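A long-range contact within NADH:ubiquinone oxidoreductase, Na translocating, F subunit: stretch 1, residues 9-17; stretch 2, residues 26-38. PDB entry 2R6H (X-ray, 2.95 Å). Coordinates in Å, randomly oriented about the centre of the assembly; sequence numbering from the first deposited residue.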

# COMPACT_ATOMS: atom_id res chain seq x y z
N GLU A 9 10.15 8.40 19.41
CA GLU A 9 8.95 7.60 19.65
C GLU A 9 7.82 8.33 20.39
O GLU A 9 8.01 8.83 21.50
CB GLU A 9 9.33 6.34 20.43
CG GLU A 9 8.17 5.71 21.19
CD GLU A 9 8.50 4.31 21.69
OE1 GLU A 9 8.87 4.18 22.89
OE2 GLU A 9 8.40 3.35 20.89
N TRP A 10 6.63 8.36 19.77
CA TRP A 10 5.43 8.94 20.38
C TRP A 10 4.44 7.88 20.76
O TRP A 10 4.48 6.77 20.24
CB TRP A 10 4.72 9.88 19.41
CG TRP A 10 5.55 10.99 18.91
CD1 TRP A 10 5.69 12.23 19.45
CD2 TRP A 10 6.38 10.98 17.74
NE1 TRP A 10 6.54 12.99 18.70
CE2 TRP A 10 6.99 12.23 17.64
CE3 TRP A 10 6.66 10.00 16.77
CZ2 TRP A 10 7.86 12.56 16.62
CZ3 TRP A 10 7.53 10.33 15.75
CH2 TRP A 10 8.12 11.60 15.68
N GLU A 11 3.52 8.21 21.66
CA GLU A 11 2.34 7.39 21.81
C GLU A 11 1.19 8.11 21.13
O GLU A 11 0.94 9.29 21.37
CB GLU A 11 2.05 7.04 23.28
CG GLU A 11 0.82 7.69 23.89
CD GLU A 11 1.17 8.71 24.97
OE1 GLU A 11 0.64 8.56 26.09
OE2 GLU A 11 1.98 9.64 24.70
N CYS A 12 0.50 7.40 20.25
CA CYS A 12 -0.50 8.03 19.40
C CYS A 12 -1.88 7.49 19.68
O CYS A 12 -2.05 6.33 20.06
CB CYS A 12 -0.14 7.80 17.94
SG CYS A 12 1.55 8.22 17.52
N GLU A 13 -2.88 8.34 19.48
CA GLU A 13 -4.26 7.93 19.52
C GLU A 13 -4.76 7.52 18.13
O GLU A 13 -4.53 8.21 17.14
CB GLU A 13 -5.14 9.04 20.08
CG GLU A 13 -6.55 8.58 20.41
CD GLU A 13 -7.59 9.65 20.15
OE1 GLU A 13 -8.68 9.31 19.62
OE2 GLU A 13 -7.32 10.83 20.46
N VAL A 14 -5.45 6.38 18.08
CA VAL A 14 -6.06 5.92 16.84
C VAL A 14 -7.32 6.70 16.51
O VAL A 14 -8.30 6.66 17.25
CB VAL A 14 -6.40 4.42 16.90
CG1 VAL A 14 -6.90 3.92 15.55
CG2 VAL A 14 -5.19 3.62 17.36
N LEU A 15 -7.29 7.42 15.39
CA LEU A 15 -8.47 8.15 14.91
C LEU A 15 -9.43 7.22 14.18
O LEU A 15 -10.62 7.17 14.49
CB LEU A 15 -8.05 9.30 14.00
CG LEU A 15 -7.20 10.40 14.65
CD1 LEU A 15 -6.88 11.49 13.64
CD2 LEU A 15 -7.91 10.98 15.86
N SER A 16 -8.91 6.49 13.20
CA SER A 16 -9.74 5.73 12.28
C SER A 16 -9.07 4.42 11.87
O SER A 16 -7.95 4.42 11.36
CB SER A 16 -10.07 6.56 11.04
OG SER A 16 -11.03 5.92 10.23
N ASN A 17 -9.76 3.31 12.09
CA ASN A 17 -9.36 2.03 11.53
C ASN A 17 -10.49 1.34 10.78
O ASN A 17 -11.04 0.34 11.24
CB ASN A 17 -8.82 1.11 12.63
CG ASN A 17 -7.81 0.11 12.11
OD1 ASN A 17 -6.98 0.43 11.26
ND2 ASN A 17 -7.87 -1.12 12.62
N GLU A 26 -7.35 1.25 6.46
CA GLU A 26 -6.70 2.54 6.50
C GLU A 26 -6.57 2.92 7.97
O GLU A 26 -7.54 3.32 8.61
CB GLU A 26 -7.48 3.59 5.74
CG GLU A 26 -6.70 4.84 5.53
CD GLU A 26 -7.57 6.00 5.14
OE1 GLU A 26 -8.78 5.95 5.44
OE2 GLU A 26 -7.04 6.95 4.54
N PHE A 27 -5.36 2.77 8.49
CA PHE A 27 -5.09 2.93 9.91
C PHE A 27 -4.52 4.32 10.18
O PHE A 27 -3.41 4.63 9.79
CB PHE A 27 -4.11 1.83 10.33
CG PHE A 27 -3.74 1.87 11.77
CD1 PHE A 27 -4.72 1.90 12.75
CD2 PHE A 27 -2.41 1.84 12.15
CE1 PHE A 27 -4.39 1.92 14.08
CE2 PHE A 27 -2.07 1.86 13.48
CZ PHE A 27 -3.06 1.90 14.45
N VAL A 28 -5.30 5.15 10.85
CA VAL A 28 -4.99 6.56 10.99
C VAL A 28 -4.76 6.96 12.46
O VAL A 28 -5.67 6.88 13.29
CB VAL A 28 -6.14 7.42 10.40
CG1 VAL A 28 -5.84 8.89 10.55
CG2 VAL A 28 -6.37 7.05 8.94
N VAL A 29 -3.54 7.39 12.77
CA VAL A 29 -3.17 7.71 14.14
C VAL A 29 -2.78 9.18 14.29
O VAL A 29 -2.31 9.80 13.33
CB VAL A 29 -2.03 6.80 14.66
CG1 VAL A 29 -2.48 5.33 14.71
CG2 VAL A 29 -0.78 6.96 13.78
N LYS A 30 -2.97 9.74 15.49
CA LYS A 30 -2.64 11.15 15.73
C LYS A 30 -1.56 11.31 16.80
O LYS A 30 -1.60 10.63 17.83
CB LYS A 30 -3.90 11.94 16.13
CG LYS A 30 -3.71 13.45 16.25
CD LYS A 30 -4.92 14.12 16.89
CE LYS A 30 -5.11 13.65 18.33
NZ LYS A 30 -6.07 14.48 19.12
N LEU A 31 -0.60 12.20 16.57
CA LEU A 31 0.45 12.44 17.56
C LEU A 31 -0.06 13.34 18.67
O LEU A 31 -1.08 14.00 18.49
CB LEU A 31 1.72 13.01 16.90
CG LEU A 31 2.69 11.93 16.39
CD1 LEU A 31 2.01 11.05 15.37
CD2 LEU A 31 3.96 12.52 15.81
N PRO A 32 0.63 13.33 19.83
CA PRO A 32 0.27 14.20 20.96
C PRO A 32 0.17 15.65 20.47
O PRO A 32 0.87 15.99 19.52
CB PRO A 32 1.46 14.07 21.90
CG PRO A 32 2.02 12.72 21.62
CD PRO A 32 1.78 12.46 20.14
N GLU A 33 -0.67 16.48 21.09
CA GLU A 33 -0.82 17.86 20.63
C GLU A 33 0.51 18.58 20.42
O GLU A 33 1.45 18.41 21.20
CB GLU A 33 -1.73 18.69 21.54
CG GLU A 33 -3.07 19.05 20.89
CD GLU A 33 -3.93 19.97 21.75
OE1 GLU A 33 -4.02 21.18 21.42
OE2 GLU A 33 -4.51 19.49 22.75
N GLY A 34 0.58 19.37 19.36
CA GLY A 34 1.78 20.12 19.02
C GLY A 34 3.01 19.26 18.78
O GLY A 34 4.13 19.76 18.76
N GLU A 35 2.80 17.96 18.60
CA GLU A 35 3.88 17.08 18.20
C GLU A 35 3.78 16.89 16.70
O GLU A 35 2.71 17.04 16.12
CB GLU A 35 3.80 15.73 18.91
CG GLU A 35 4.05 15.77 20.41
CD GLU A 35 5.52 15.87 20.78
OE1 GLU A 35 5.91 15.36 21.85
OE2 GLU A 35 6.30 16.45 19.99
N THR A 36 4.91 16.56 16.07
CA THR A 36 4.96 16.41 14.61
C THR A 36 6.12 15.51 14.16
O THR A 36 7.22 15.54 14.74
CB THR A 36 5.02 17.81 13.90
OG1 THR A 36 3.71 18.19 13.49
CG2 THR A 36 5.93 17.77 12.68
N MSE A 37 5.86 14.69 13.14
CA MSE A 37 6.91 13.88 12.54
C MSE A 37 7.35 14.45 11.18
O MSE A 37 6.57 14.48 10.22
CB MSE A 37 6.46 12.43 12.39
CG MSE A 37 7.58 11.47 12.02
SE MSE A 37 6.92 9.79 11.28
CE MSE A 37 6.09 9.04 12.89
N ASN A 38 8.59 14.92 11.14
CA ASN A 38 9.22 15.36 9.91
C ASN A 38 9.66 14.14 9.15
O ASN A 38 10.48 13.38 9.65
CB ASN A 38 10.46 16.19 10.22
CG ASN A 38 10.22 17.24 11.29
OD1 ASN A 38 9.10 17.75 11.41
ND2 ASN A 38 11.26 17.58 12.06
O HOH W 1 -10.02 4.56 8.41

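How does Glu 26 meet stretch 1? The link runs through solvent: a water donates to Glu 26 O, with its oxygen 2.8 Å from Glu 26 O, and the same water oxygen hydrogen-bonds Ser 16 OG at 2.5 Å. Glu 26 O and Ser 16 O, 3.0 Å apart, are both acceptors and cannot bond directly. Phe 27 follows, its CE1 packed 3.5 Å from Val 14 CG1.

Where does the antiparallel ladder lose its even spacing? At Val 28, whose O accepts from two successive amides, Leu 15 N at 2.7 Å and Ser 16 N at 3.3 Å. One carbonyl serving two donors is the mark of a beta bulge, and the register shifts by one residue there. Val 28 N returns a bond to Ser 16 O at 2.8 Å.

What holds the strands together beyond the bulge? Val 29 sits opposite Val 14 in a non-hydrogen-bonded pair. Lys 30 then pairs with Glu 13 through both backbone bonds: Lys 30 N to Glu 13 O at 2.7 Å, and Glu 13 N to Lys 30 O at 3.1 Å. Their charged ends attract more loosely, since Glu 13 OE2 and Lys 30 NZ are 4.1 Å apart, too far for a salt bridge.

How does contact continue once the strand ends? Leu 31 CD2 lies over one face of the Trp 10 indole, 3.5 Å from Trp 10 CD2, in a CH-pi contact, while Leu 31 CD1 reaches Cys 12 SG at 3.6 Å. A type II turn from Pro 32 to Glu 35, with Gly 34 at positive phi, lets the chain return to the ring. Glu 35 CD comes to its edge, 3.7 Å from Trp 10 NE1, and the selenomethionine Met 37 places CE 3.5 Å from Trp 10 CZ3.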